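Uncharacterized protein (Pseudomonas aeruginosa PAO1, PDB 4R1D) is probably a lipase of the alpha/beta-hydrolase fold, the type VI secretion effector Tle4, which binds calcium and is held in complex with its immunity protein Tli4. Local coordinates at residues T466-F471 and L475-Q480; G117-G122 and A143-M148; D221-I226 and H269-V274; P283-S288 and A330-G335; S69-P74 and Q103-A108. All coordinates share one frame; numbering follows the deposited sequence. Where two conformers were deposited one is given.

Contact 1 (T466-F471 and L475-Q480); sequences TYNSWF and LPTIVQ
Three direct hydrogen bonds link Thr-466 to Asn-468 with Leu-475 to Thr-477, and Tyr-467 and Leu-475 also pack together. Thr-466 and Thr-477 run alongside each other, and their hydroxyls share a hydrogen bond of 2.6 Å from OG1 to OG1. The OG1 of Thr-466 gets there by standing anti to its own nitrogen (chi1 -162°), and it also accepts the backbone N of Asn-468, which closes an ST turn. One residue on, the N of Tyr-467 donates a hydrogen bond to the O of Pro-476 at 3.1 Å. The amide of Asn-468 supplies the third link: its OD1 takes the N of Leu-475 at 2.7 Å, the donor tilted 15° from the carbonyl plane. Its ND2 reaches a water, 2.8 Å away, that donates a hydrogen bond to the O of Leu-475, and the amide is thus gripped at both ends.

Carbon contacts add to these. The CB atoms of Tyr-467 and Leu-475 touch at 3.8 Å, and CD2 of Tyr-467 lies 4.2 Å from CB of Pro-476. Two carbonyl oxygens also meet carbon: the leucine branch CD1 lies 3.5 Å from the O of Tyr-467, and the tyrosine ring offers its edge to the O of Pro-476. Trp-445 and Leu-452 pack against this ring from outside the two segments.

The ST turn and the single beta bridge between Thr-466 and Thr-477 set the loop against strand 477-479, an edge strand of a mixed sheet.

Contact 2 (G117-G122 and A143-M148); sequences GTIDVG and AYNPVM
An Asx turn in the loop between strand 111-113 and helix 128-133 meets a kinked part of helix 141-155, and Asp-120 and Asn-145 make the junction. The helix belongs to the calcium-binding part of the protein: Glu-152 lies further along it and Asp-156 just beyond its end, both ligands of the metal, with the side chain of Asn-145 about 10 Å from that of Glu-152.

The amide of Asn-145 does the direct work. Its OD1 receives the backbone N of Asp-120 at 2.9 Å, with the donor in the carbonyl plane on a lone pair and an N-H...O angle of 163°. The other end of the amide, ND2, is bonded to the O of Trp-136, so both ends are engaged and the rotation of the group is fixed. The same OD1 rests 3.3 Å from the CA of Ile-119, whose CG2 closes in at 3.5 Å; the two side chains cross at about a right angle. Beyond this, the carboxylate of Asp-120 turns back on its own loop, where OD1 accepts the N of Gly-122 from above the carboxylate plane.

A water completes the junction, donating hydrogen bonds to the O of Asp-120 and the O of Asn-145, the latter at 2.6 Å.

Contact 3 (D221-I226 and H269-V274); sequences DVRDYI and HGYERV
With CG of Tyr-271 anti to its backbone N (chi1 -159°), the ring reaches from its turn to helix 215-238, where Arg-223 and Ile-226 receive it. Arg-223 also extends anti to its nitrogen (chi1 -177°), which puts its CG 3.6 Å from CE1 of Tyr-271; a bend at chi2 (-127°) then takes the rest of the chain off. The aliphatic part of the arginine thus does the touching, while the guanidinium reaches the neighbouring Asp-224 in a salt bridge from its NH1 to OD1.

Ile-226 meets the far end of the ring. Its CG2 lies 3.4 Å from the OH of Tyr-271, and CD1 comes up at the ring edge, 4.1 Å from CE2. Arg-273 places its CB over one face of that ring, toward the rim.

The phenol OH is bonded to Glu-227, which also forms a salt bridge with Arg-273. The contact is therefore amphipathic: carbon atoms of Arg-223, Ile-226 and Arg-273 line the ring while its OH is held by Glu-227.

Contact 4 (P283-S288 and A330-G335); sequences PATGSS and AEYREG
Thr-285, at the third position of a type I beta turn running from Pro-283 to Gly-286, is the first residue to meet Tyr-332. Its OG1 sits between the backbone N and the carbonyl carbon (chi1 55°), a placing that sets it 3.4 Å from CD1 of Tyr-332. That hydroxyl also shares a water with the N of Arg-333, the water lying 2.7 Å from OG1. The O of Thr-285 approaches the same ring carbon, at 3.2 Å from CD1.

At Gly-286 the chain passes the rim of the ring: its O lies near the ring plane at the edge, 3.5 Å from CE1 of Tyr-332.

Ser-287 turns its CB away from the tyrosine; its hydroxyl goes to the O of Thr-499 and also caps a backbone N just beyond Ser-288. Ser-288 then takes the end of the phenol, its N donating to OH of Tyr-332 at 3.2 Å with an angle of 150°. The OG of Ser-288 is bonded to the O of Trp-440.

Tyr-332, with its CG anti to the backbone N (chi1 178°), thus lies along Thr-285 to Ser-288. Trp-338 meets its ring edge-to-face, and Pro-501 also packs on it. The site is a buried loop-to-loop junction, where the segment leaving strand 274-280 of the central parallel sheet turns into helix 289-296, with the Ser-287 cap at the helix entry.

Contact 5 (S69-P74 and Q103-A108); sequences SEVWRP and QELLKA
Strand 70-72 passes the C-terminal end of helix 99-105 with Val-71 and Leu-105 nearest, their CA atoms 6.5 Å apart, and Leu-106 is the first residue to leave the helical conformation. Val-71 points its side chain at the helix end. Its CG1, anti to the carbonyl carbon (chi1 -64°), touches CB of Leu-105 at 4.0 Å, and the two side chains cross at a slant. The second branch, CG2, faces CD2 of Leu-106 at 4.3 Å.

Leu-106 bridges two strand residues. Its CD2 comes within 3.6 Å of the O of Val-71, and its CD1 lies 4.2 Å from CE3 on the six-membered ring of Trp-72, with the leucine and the indole crossing at about a right angle.

Val-71 and Trp-72 together form a classic beta bulge opposite Leu-62, at the outer strand of a small three-stranded antiparallel sheet; both pair with that residue through their backbones. The indole extends away from Leu-106, its NE1 bonded to the O of Met-58 and its ring set edge-to-face against Trp-211.

Beside these carbons, Glu-70 forms a salt bridge with Arg-177 of the other protein chain of the complex, and Glu-104 bonds to Ser-183 of that same chain.

How the contacts relate
Contacts 4 and 5 are buried, whereas contacts 1, 2 and 3 are partly buried. Their chemistry does not simply follow depth: contact 5 is joined by apolar side chains and contact 3 nearly so, while contact 4 hangs on one phenol and contacts 1 and 2 both include an asparagine amide that accepts a backbone N-H. Waters join the segments in contacts 1, 2 and 4. Contacts 3 and 4 both involve chain leading into or out of strand 274-280 of the parallel sheet. Contacts 2 and 5 touch, through Gly-117 and Arg-73, and both come within reach of the partner chain. Contact 1 lies farthest out, its centre about 30 Å from the centre of the chain.

Contact 1 (T466-F471 and L475-Q480)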
# COMPACT_ATOMS: atom_id res chain seq x y z
N THR A 466 1.64 -26.42 -2.76
CA THR A 466 1.58 -27.79 -3.27
C THR A 466 0.19 -28.30 -3.63
O THR A 466 -0.81 -27.93 -3.01
CB THR A 466 2.27 -28.80 -2.31
OG1 THR A 466 2.55 -30.02 -3.01
CG2 THR A 466 1.38 -29.08 -1.09
N TYR A 467 0.15 -29.13 -4.67
CA TYR A 467 -1.04 -29.87 -5.07
C TYR A 467 -1.09 -31.26 -4.41
O TYR A 467 -2.09 -31.96 -4.50
CB TYR A 467 -1.10 -30.01 -6.59
CG TYR A 467 -1.55 -28.75 -7.30
CD1 TYR A 467 -2.88 -28.55 -7.62
CD2 TYR A 467 -0.65 -27.75 -7.62
CE1 TYR A 467 -3.31 -27.40 -8.25
CE2 TYR A 467 -1.06 -26.59 -8.27
CZ TYR A 467 -2.38 -26.42 -8.57
OH TYR A 467 -2.79 -25.26 -9.19
N ASN A 468 -0.00 -31.66 -3.76
CA ASN A 468 0.00 -32.91 -3.00
C ASN A 468 -0.96 -32.81 -1.84
O ASN A 468 -1.02 -31.78 -1.17
CB ASN A 468 1.39 -33.24 -2.48
CG ASN A 468 2.36 -33.59 -3.58
OD1 ASN A 468 1.98 -34.22 -4.56
ND2 ASN A 468 3.61 -33.18 -3.43
N SER A 469 -1.72 -33.87 -1.61
CA SER A 469 -2.67 -33.88 -0.51
C SER A 469 -2.84 -35.29 0.01
O SER A 469 -2.21 -36.23 -0.47
CB SER A 469 -4.02 -33.35 -0.98
OG SER A 469 -4.59 -34.21 -1.95
N TRP A 470 -3.70 -35.43 1.02
CA TRP A 470 -4.08 -36.74 1.52
C TRP A 470 -4.56 -37.61 0.36
O TRP A 470 -4.35 -38.83 0.35
CB TRP A 470 -5.18 -36.58 2.58
CG TRP A 470 -5.77 -37.84 3.08
CD1 TRP A 470 -7.00 -38.35 2.76
CD2 TRP A 470 -5.18 -38.76 4.00
NE1 TRP A 470 -7.20 -39.54 3.43
CE2 TRP A 470 -6.10 -39.82 4.19
CE3 TRP A 470 -3.95 -38.81 4.67
CZ2 TRP A 470 -5.84 -40.89 5.03
CZ3 TRP A 470 -3.69 -39.88 5.50
CH2 TRP A 470 -4.63 -40.91 5.68
N PHE A 471 -5.16 -36.97 -0.64
CA PHE A 471 -5.80 -37.68 -1.75
C PHE A 471 -4.92 -37.95 -2.99
O PHE A 471 -5.26 -38.82 -3.79
CB PHE A 471 -7.07 -36.94 -2.18
CG PHE A 471 -8.00 -36.62 -1.03
CD1 PHE A 471 -8.93 -37.55 -0.60
CD2 PHE A 471 -7.94 -35.39 -0.39
CE1 PHE A 471 -9.79 -37.26 0.45
CE2 PHE A 471 -8.79 -35.09 0.66
CZ PHE A 471 -9.72 -36.03 1.09
N LEU A 475 2.65 -34.61 -7.12
CA LEU A 475 2.09 -33.52 -7.91
C LEU A 475 2.90 -32.22 -7.81
O LEU A 475 3.78 -32.09 -6.96
CB LEU A 475 0.64 -33.30 -7.50
CG LEU A 475 -0.24 -34.54 -7.56
CD1 LEU A 475 -1.63 -34.19 -7.12
CD2 LEU A 475 -0.23 -35.12 -8.97
N PRO A 476 2.61 -31.25 -8.70
CA PRO A 476 3.42 -30.03 -8.74
C PRO A 476 3.52 -29.32 -7.39
O PRO A 476 2.51 -29.13 -6.69
CB PRO A 476 2.69 -29.14 -9.76
CG PRO A 476 2.07 -30.15 -10.71
CD PRO A 476 1.60 -31.26 -9.78
N THR A 477 4.74 -28.93 -7.06
CA THR A 477 5.05 -28.27 -5.80
C THR A 477 6.07 -27.17 -6.06
O THR A 477 7.09 -27.38 -6.70
CB THR A 477 5.65 -29.26 -4.79
OG1 THR A 477 4.69 -30.30 -4.52
CG2 THR A 477 6.02 -28.55 -3.49
N ILE A 478 5.80 -25.98 -5.53
CA ILE A 478 6.78 -24.92 -5.66
C ILE A 478 7.99 -25.23 -4.79
O ILE A 478 7.86 -25.46 -3.59
CB ILE A 478 6.17 -23.55 -5.35
CG1 ILE A 478 5.32 -23.10 -6.55
CG2 ILE A 478 7.27 -22.54 -5.06
CD1 ILE A 478 4.50 -21.82 -6.35
N VAL A 479 9.16 -25.26 -5.41
CA VAL A 479 10.39 -25.56 -4.69
C VAL A 479 11.43 -24.49 -4.96
O VAL A 479 11.46 -23.87 -6.02
CB VAL A 479 10.96 -26.92 -5.11
CG1 VAL A 479 10.01 -28.04 -4.74
CG2 VAL A 479 11.25 -26.92 -6.61
N GLN A 480 12.29 -24.27 -3.97
CA GLN A 480 13.36 -23.30 -4.07
C GLN A 480 14.29 -23.62 -5.24
O GLN A 480 14.64 -24.79 -5.46
CB GLN A 480 14.14 -23.32 -2.75
CG GLN A 480 15.05 -22.14 -2.52
CD GLN A 480 15.71 -22.20 -1.16
OE1 GLN A 480 15.03 -22.14 -0.13
NE2 GLN A 480 17.03 -22.35 -1.14
O HOH W 1 5.54 -34.02 -5.32

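Contact 2 (G117-G122 and A143-M148)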
# COMPACT_ATOMS: atom_id res chain seq x y z
N GLY A 117 2.91 8.23 12.26
CA GLY A 117 3.66 7.11 12.79
C GLY A 117 4.76 7.54 13.74
O GLY A 117 5.06 8.73 13.88
N THR A 118 5.37 6.55 14.39
CA THR A 118 6.45 6.81 15.33
C THR A 118 7.70 7.25 14.57
O THR A 118 7.89 6.86 13.42
CB THR A 118 6.79 5.55 16.14
OG1 THR A 118 7.10 4.49 15.23
CG2 THR A 118 5.61 5.15 17.02
N ILE A 119 8.54 8.05 15.22
CA ILE A 119 9.73 8.61 14.60
C ILE A 119 10.93 8.41 15.51
O ILE A 119 10.84 8.64 16.72
CB ILE A 119 9.58 10.12 14.35
CG1 ILE A 119 8.45 10.39 13.36
CG2 ILE A 119 10.90 10.73 13.84
CD1 ILE A 119 8.17 11.88 13.10
N ASP A 120 12.05 8.00 14.93
CA ASP A 120 13.30 7.90 15.66
C ASP A 120 14.24 8.95 15.10
O ASP A 120 14.81 8.75 14.03
CB ASP A 120 13.90 6.51 15.50
CG ASP A 120 15.25 6.38 16.17
OD1 ASP A 120 15.61 7.26 16.98
OD2 ASP A 120 15.95 5.37 15.89
N VAL A 121 14.38 10.08 15.78
CA VAL A 121 15.21 11.15 15.27
C VAL A 121 16.70 10.78 15.32
O VAL A 121 17.52 11.42 14.66
CB VAL A 121 14.96 12.48 16.01
CG1 VAL A 121 13.50 12.91 15.85
CG2 VAL A 121 15.34 12.35 17.47
N GLY A 122 17.03 9.75 16.08
CA GLY A 122 18.39 9.24 16.14
C GLY A 122 19.42 10.33 16.42
O GLY A 122 19.30 11.08 17.39
N ALA A 143 13.23 0.65 9.05
CA ALA A 143 13.76 0.54 7.69
C ALA A 143 14.29 1.85 7.14
O ALA A 143 15.27 1.85 6.37
CB ALA A 143 12.70 -0.03 6.75
N TYR A 144 13.66 2.96 7.53
CA TYR A 144 13.92 4.25 6.88
C TYR A 144 14.40 5.41 7.76
O TYR A 144 15.13 6.27 7.29
CB TYR A 144 12.68 4.70 6.14
CG TYR A 144 12.27 3.73 5.06
CD1 TYR A 144 13.19 3.24 4.14
CD2 TYR A 144 10.96 3.29 4.98
CE1 TYR A 144 12.80 2.35 3.14
CE2 TYR A 144 10.56 2.42 3.99
CZ TYR A 144 11.48 1.95 3.07
OH TYR A 144 11.04 1.07 2.09
N ASN A 145 13.98 5.46 9.02
CA ASN A 145 14.40 6.59 9.87
C ASN A 145 15.92 6.70 10.07
O ASN A 145 16.47 7.80 10.00
CB ASN A 145 13.64 6.61 11.22
CG ASN A 145 12.24 7.23 11.12
OD1 ASN A 145 11.73 7.79 12.09
ND2 ASN A 145 11.62 7.16 9.94
N PRO A 146 16.62 5.57 10.29
CA PRO A 146 18.08 5.64 10.41
C PRO A 146 18.76 6.27 9.20
O PRO A 146 19.61 7.14 9.37
CB PRO A 146 18.50 4.18 10.61
CG PRO A 146 17.30 3.51 11.20
CD PRO A 146 16.11 4.21 10.54
N VAL A 147 18.42 5.86 7.98
CA VAL A 147 19.14 6.42 6.83
C VAL A 147 18.77 7.88 6.57
O VAL A 147 19.60 8.68 6.15
CB VAL A 147 18.95 5.57 5.56
CG1 VAL A 147 17.51 5.67 5.04
CG2 VAL A 147 19.96 5.98 4.48
N MET A 148 17.52 8.24 6.86
CA MET A 148 17.13 9.63 6.71
C MET A 148 17.91 10.50 7.70
O MET A 148 18.36 11.58 7.36
CB MET A 148 15.62 9.79 6.87
CG MET A 148 14.86 9.31 5.62
SD MET A 148 13.11 9.79 5.66
CE MET A 148 12.50 8.82 7.04
O HOH W 2 17.09 8.91 12.32

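Contact 3 (D221-I226 and H269-V274)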
# COMPACT_ATOMS: atom_id res chain seq x y z
N ASP A 221 1.46 12.47 -6.88
CA ASP A 221 1.37 12.86 -5.47
C ASP A 221 2.71 13.37 -4.93
O ASP A 221 2.74 14.28 -4.10
CB ASP A 221 0.88 11.68 -4.62
CG ASP A 221 -0.55 11.29 -4.96
OD1 ASP A 221 -1.19 12.02 -5.76
OD2 ASP A 221 -1.03 10.28 -4.42
N VAL A 222 3.81 12.80 -5.42
CA VAL A 222 5.13 13.25 -4.97
C VAL A 222 5.45 14.63 -5.55
O VAL A 222 5.99 15.50 -4.85
CB VAL A 222 6.23 12.21 -5.32
CG1 VAL A 222 7.61 12.79 -5.09
CG2 VAL A 222 6.03 10.96 -4.48
N ARG A 223 5.10 14.84 -6.81
CA ARG A 223 5.21 16.17 -7.41
C ARG A 223 4.48 17.18 -6.53
O ARG A 223 5.04 18.21 -6.13
CB ARG A 223 4.62 16.18 -8.83
CG ARG A 223 4.77 17.53 -9.54
CD ARG A 223 3.44 18.07 -10.08
NE ARG A 223 3.52 19.50 -10.34
CZ ARG A 223 2.95 20.44 -9.57
NH1 ARG A 223 2.23 20.09 -8.51
NH2 ARG A 223 3.08 21.72 -9.88
N ASP A 224 3.23 16.88 -6.19
CA ASP A 224 2.45 17.83 -5.38
C ASP A 224 3.12 18.10 -4.03
O ASP A 224 3.14 19.24 -3.55
CB ASP A 224 1.01 17.36 -5.19
CG ASP A 224 0.20 17.37 -6.48
OD1 ASP A 224 0.63 18.00 -7.48
OD2 ASP A 224 -0.89 16.75 -6.49
N TYR A 225 3.67 17.04 -3.43
CA TYR A 225 4.33 17.15 -2.14
C TYR A 225 5.51 18.11 -2.25
O TYR A 225 5.66 19.02 -1.43
CB TYR A 225 4.80 15.76 -1.66
CG TYR A 225 5.64 15.78 -0.42
CD1 TYR A 225 5.15 16.29 0.77
CD2 TYR A 225 6.94 15.27 -0.42
CE1 TYR A 225 5.91 16.30 1.92
CE2 TYR A 225 7.71 15.27 0.71
CZ TYR A 225 7.20 15.78 1.88
OH TYR A 225 7.96 15.78 3.02
N ILE A 226 6.34 17.92 -3.27
CA ILE A 226 7.50 18.79 -3.45
C ILE A 226 7.06 20.24 -3.72
O ILE A 226 7.55 21.17 -3.08
CB ILE A 226 8.40 18.31 -4.59
CG1 ILE A 226 8.98 16.92 -4.28
CG2 ILE A 226 9.53 19.30 -4.87
CD1 ILE A 226 9.53 16.22 -5.50
N HIS A 269 6.92 12.72 -17.31
CA HIS A 269 6.46 14.10 -17.26
C HIS A 269 7.68 15.00 -17.37
O HIS A 269 8.80 14.54 -17.19
CB HIS A 269 5.74 14.40 -15.95
CG HIS A 269 4.59 13.47 -15.68
ND1 HIS A 269 4.72 12.35 -14.88
CD2 HIS A 269 3.31 13.50 -16.09
CE1 HIS A 269 3.56 11.73 -14.82
NE2 HIS A 269 2.68 12.41 -15.54
N GLY A 270 7.46 16.28 -17.66
CA GLY A 270 8.54 17.24 -17.64
C GLY A 270 8.72 17.69 -16.21
O GLY A 270 7.92 18.46 -15.68
N TYR A 271 9.76 17.18 -15.55
CA TYR A 271 9.99 17.58 -14.17
C TYR A 271 11.46 17.81 -13.95
O TYR A 271 12.15 17.01 -13.31
CB TYR A 271 9.43 16.54 -13.20
CG TYR A 271 9.19 17.10 -11.82
CD1 TYR A 271 8.33 18.18 -11.63
CD2 TYR A 271 9.84 16.58 -10.72
CE1 TYR A 271 8.12 18.71 -10.38
CE2 TYR A 271 9.63 17.09 -9.46
CZ TYR A 271 8.77 18.16 -9.30
OH TYR A 271 8.56 18.67 -8.04
N GLU A 272 11.93 18.93 -14.48
CA GLU A 272 13.32 19.35 -14.41
C GLU A 272 13.71 19.76 -13.00
O GLU A 272 14.87 19.99 -12.71
CB GLU A 272 13.55 20.51 -15.38
CG GLU A 272 13.23 20.20 -16.84
CD GLU A 272 11.75 19.99 -17.13
OE1 GLU A 272 10.89 20.52 -16.39
OE2 GLU A 272 11.44 19.28 -18.12
N ARG A 273 12.71 19.87 -12.12
CA ARG A 273 12.94 20.18 -10.71
C ARG A 273 13.95 19.21 -10.09
O ARG A 273 14.68 19.54 -9.16
CB ARG A 273 11.62 20.12 -9.93
CG ARG A 273 11.75 20.41 -8.46
CD ARG A 273 11.95 21.90 -8.23
NE ARG A 273 10.70 22.66 -8.35
CZ ARG A 273 10.67 23.98 -8.43
NH1 ARG A 273 11.81 24.66 -8.43
NH2 ARG A 273 9.51 24.63 -8.51
N VAL A 274 13.97 17.98 -10.61
CA VAL A 274 14.86 16.95 -10.08
C VAL A 274 16.25 17.03 -10.71
O VAL A 274 16.40 16.92 -11.93
CB VAL A 274 14.25 15.52 -10.21
CG1 VAL A 274 15.27 14.45 -9.84
CG2 VAL A 274 12.98 15.41 -9.33

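Contact 4 (P283-S288 and A330-G335)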
# COMPACT_ATOMS: atom_id res chain seq x y z
N PRO A 283 13.32 -2.67 -8.10
CA PRO A 283 12.92 -3.76 -8.99
C PRO A 283 12.50 -3.14 -10.33
O PRO A 283 11.30 -3.02 -10.64
CB PRO A 283 11.71 -4.36 -8.26
CG PRO A 283 11.08 -3.18 -7.56
CD PRO A 283 12.24 -2.27 -7.17
N ALA A 284 13.50 -2.75 -11.11
CA ALA A 284 13.33 -1.89 -12.28
C ALA A 284 12.41 -2.53 -13.29
O ALA A 284 11.64 -1.84 -13.97
CB ALA A 284 14.70 -1.57 -12.91
N THR A 285 12.50 -3.85 -13.39
CA THR A 285 11.66 -4.59 -14.32
C THR A 285 10.74 -5.55 -13.57
O THR A 285 10.14 -6.44 -14.17
CB THR A 285 12.52 -5.36 -15.34
OG1 THR A 285 13.44 -6.22 -14.64
CG2 THR A 285 13.28 -4.39 -16.24
N GLY A 286 10.62 -5.37 -12.26
CA GLY A 286 9.70 -6.20 -11.50
C GLY A 286 10.37 -7.32 -10.72
O GLY A 286 11.59 -7.29 -10.54
N SER A 287 9.58 -8.28 -10.24
CA SER A 287 10.09 -9.34 -9.38
C SER A 287 9.21 -10.58 -9.42
O SER A 287 8.02 -10.51 -9.13
CB SER A 287 10.17 -8.86 -7.92
OG SER A 287 10.58 -9.91 -7.08
N SER A 288 9.81 -11.72 -9.74
CA SER A 288 9.10 -12.99 -9.72
C SER A 288 8.54 -13.35 -8.32
O SER A 288 7.70 -14.24 -8.19
CB SER A 288 10.01 -14.12 -10.24
OG SER A 288 11.24 -14.12 -9.54
N ALA A 330 7.63 -7.35 -19.60
CA ALA A 330 8.04 -8.14 -20.77
C ALA A 330 9.56 -8.15 -20.94
O ALA A 330 10.11 -9.07 -21.55
CB ALA A 330 7.37 -7.61 -22.05
N GLU A 331 10.22 -7.12 -20.43
CA GLU A 331 11.67 -6.95 -20.59
C GLU A 331 12.48 -7.58 -19.45
O GLU A 331 13.71 -7.66 -19.51
CB GLU A 331 12.01 -5.46 -20.68
CG GLU A 331 11.52 -4.77 -21.95
CD GLU A 331 10.04 -4.43 -21.91
OE1 GLU A 331 9.50 -4.13 -20.81
OE2 GLU A 331 9.40 -4.45 -22.98
N TYR A 332 11.79 -8.00 -18.41
CA TYR A 332 12.41 -8.63 -17.25
C TYR A 332 13.26 -9.81 -17.71
O TYR A 332 12.80 -10.61 -18.51
CB TYR A 332 11.27 -9.13 -16.37
CG TYR A 332 11.62 -9.87 -15.11
CD1 TYR A 332 11.85 -9.19 -13.93
CD2 TYR A 332 11.63 -11.26 -15.08
CE1 TYR A 332 12.11 -9.88 -12.76
CE2 TYR A 332 11.88 -11.95 -13.92
CZ TYR A 332 12.13 -11.25 -12.76
OH TYR A 332 12.39 -11.92 -11.59
N ARG A 333 14.49 -9.91 -17.21
CA ARG A 333 15.35 -11.05 -17.53
C ARG A 333 15.60 -11.10 -19.05
O ARG A 333 15.74 -12.18 -19.63
CB ARG A 333 14.70 -12.34 -17.02
CG ARG A 333 15.64 -13.53 -16.83
CD ARG A 333 15.00 -14.56 -15.91
NE ARG A 333 15.78 -15.79 -15.82
CZ ARG A 333 15.56 -16.74 -14.92
NH1 ARG A 333 14.61 -16.60 -13.99
NH2 ARG A 333 16.32 -17.83 -14.94
N GLU A 334 15.64 -9.93 -19.66
CA GLU A 334 15.87 -9.79 -21.10
C GLU A 334 14.90 -10.67 -21.90
O GLU A 334 15.25 -11.21 -22.95
CB GLU A 334 17.33 -10.12 -21.45
CG GLU A 334 18.37 -9.19 -20.79
CD GLU A 334 19.81 -9.70 -20.93
OE1 GLU A 334 20.06 -10.90 -20.71
OE2 GLU A 334 20.71 -8.88 -21.26
N GLY A 335 13.67 -10.81 -21.40
CA GLY A 335 12.63 -11.55 -22.08
C GLY A 335 12.66 -13.06 -21.87
O GLY A 335 11.80 -13.78 -22.38
O HOH W 3 15.41 -7.43 -16.01

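Contact 5 (S69-P74 and Q103-A108)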
# COMPACT_ATOMS: atom_id res chain seq x y z
N SER A 69 -8.93 6.15 10.54
CA SER A 69 -8.35 5.13 11.40
C SER A 69 -7.19 4.45 10.69
O SER A 69 -7.13 4.44 9.45
CB SER A 69 -9.40 4.10 11.85
OG SER A 69 -8.88 3.28 12.89
N GLU A 70 -6.26 3.90 11.46
CA GLU A 70 -5.05 3.29 10.90
C GLU A 70 -5.37 1.94 10.25
O GLU A 70 -5.98 1.08 10.88
CB GLU A 70 -4.01 3.08 12.01
CG GLU A 70 -3.49 4.35 12.67
CD GLU A 70 -4.43 4.94 13.71
OE1 GLU A 70 -5.46 4.31 14.01
OE2 GLU A 70 -4.13 6.04 14.23
N VAL A 71 -4.96 1.75 8.99
CA VAL A 71 -5.16 0.48 8.31
C VAL A 71 -3.85 -0.17 7.88
O VAL A 71 -3.84 -1.31 7.43
CB VAL A 71 -6.06 0.63 7.06
CG1 VAL A 71 -7.47 1.08 7.47
CG2 VAL A 71 -5.45 1.62 6.11
N TRP A 72 -2.74 0.56 7.99
CA TRP A 72 -1.44 0.00 7.59
C TRP A 72 -0.33 0.71 8.35
O TRP A 72 -0.17 1.92 8.23
CB TRP A 72 -1.17 0.18 6.09
CG TRP A 72 0.04 -0.59 5.65
CD1 TRP A 72 1.26 -0.09 5.29
CD2 TRP A 72 0.15 -2.01 5.57
NE1 TRP A 72 2.13 -1.13 4.97
CE2 TRP A 72 1.46 -2.32 5.15
CE3 TRP A 72 -0.74 -3.06 5.82
CZ2 TRP A 72 1.90 -3.63 4.95
CZ3 TRP A 72 -0.30 -4.37 5.62
CH2 TRP A 72 1.00 -4.64 5.20
N ARG A 73 0.39 -0.05 9.17
CA ARG A 73 1.50 0.48 9.95
C ARG A 73 2.50 -0.63 10.25
O ARG A 73 2.51 -1.23 11.34
CB ARG A 73 1.01 1.17 11.21
CG ARG A 73 1.97 2.25 11.67
CD ARG A 73 1.40 3.05 12.83
NE ARG A 73 0.56 4.17 12.42
CZ ARG A 73 0.27 5.18 13.24
NH1 ARG A 73 0.79 5.17 14.46
NH2 ARG A 73 -0.49 6.19 12.84
N PRO A 74 3.35 -0.91 9.26
CA PRO A 74 4.37 -1.96 9.22
C PRO A 74 5.43 -1.74 10.28
O PRO A 74 5.64 -0.61 10.71
CB PRO A 74 4.96 -1.79 7.82
CG PRO A 74 4.71 -0.35 7.47
CD PRO A 74 3.36 -0.07 8.05
N GLN A 103 -9.55 -6.78 2.62
CA GLN A 103 -9.79 -6.44 1.23
C GLN A 103 -10.51 -5.11 1.09
O GLN A 103 -10.24 -4.34 0.17
CB GLN A 103 -10.60 -7.55 0.56
CG GLN A 103 -10.89 -7.27 -0.89
CD GLN A 103 -11.47 -8.47 -1.59
OE1 GLN A 103 -12.64 -8.80 -1.42
NE2 GLN A 103 -10.64 -9.15 -2.40
N GLU A 104 -11.42 -4.83 2.01
CA GLU A 104 -12.11 -3.55 2.01
C GLU A 104 -11.23 -2.39 2.44
O GLU A 104 -11.33 -1.30 1.89
CB GLU A 104 -13.31 -3.60 2.95
CG GLU A 104 -14.34 -4.58 2.53
CD GLU A 104 -15.35 -4.91 3.64
OE1 GLU A 104 -15.13 -4.55 4.84
OE2 GLU A 104 -16.37 -5.54 3.30
N LEU A 105 -10.40 -2.62 3.44
CA LEU A 105 -9.64 -1.51 4.01
C LEU A 105 -8.35 -1.19 3.26
O LEU A 105 -7.87 -0.06 3.30
CB LEU A 105 -9.34 -1.78 5.48
CG LEU A 105 -10.60 -1.91 6.34
CD1 LEU A 105 -10.27 -2.45 7.71
CD2 LEU A 105 -11.32 -0.56 6.44
N LEU A 106 -7.78 -2.18 2.58
CA LEU A 106 -6.56 -1.93 1.80
C LEU A 106 -6.94 -1.78 0.33
O LEU A 106 -6.52 -2.55 -0.54
CB LEU A 106 -5.52 -3.04 2.02
CG LEU A 106 -4.97 -3.11 3.46
CD1 LEU A 106 -4.08 -4.34 3.68
CD2 LEU A 106 -4.23 -1.82 3.87
N LYS A 107 -7.77 -0.77 0.08
CA LYS A 107 -8.31 -0.47 -1.22
C LYS A 107 -7.74 0.89 -1.58
O LYS A 107 -7.91 1.87 -0.83
CB LYS A 107 -9.84 -0.39 -1.13
CG LYS A 107 -10.58 -0.98 -2.32
CD LYS A 107 -12.03 -1.28 -1.96
CE LYS A 107 -12.80 -1.84 -3.15
NZ LYS A 107 -14.18 -2.29 -2.79
N ALA A 108 -7.02 0.94 -2.69
CA ALA A 108 -6.25 2.11 -3.08
C ALA A 108 -7.02 3.43 -2.99
O ALA A 108 -6.52 4.41 -2.43
CB ALA A 108 -5.67 1.93 -4.48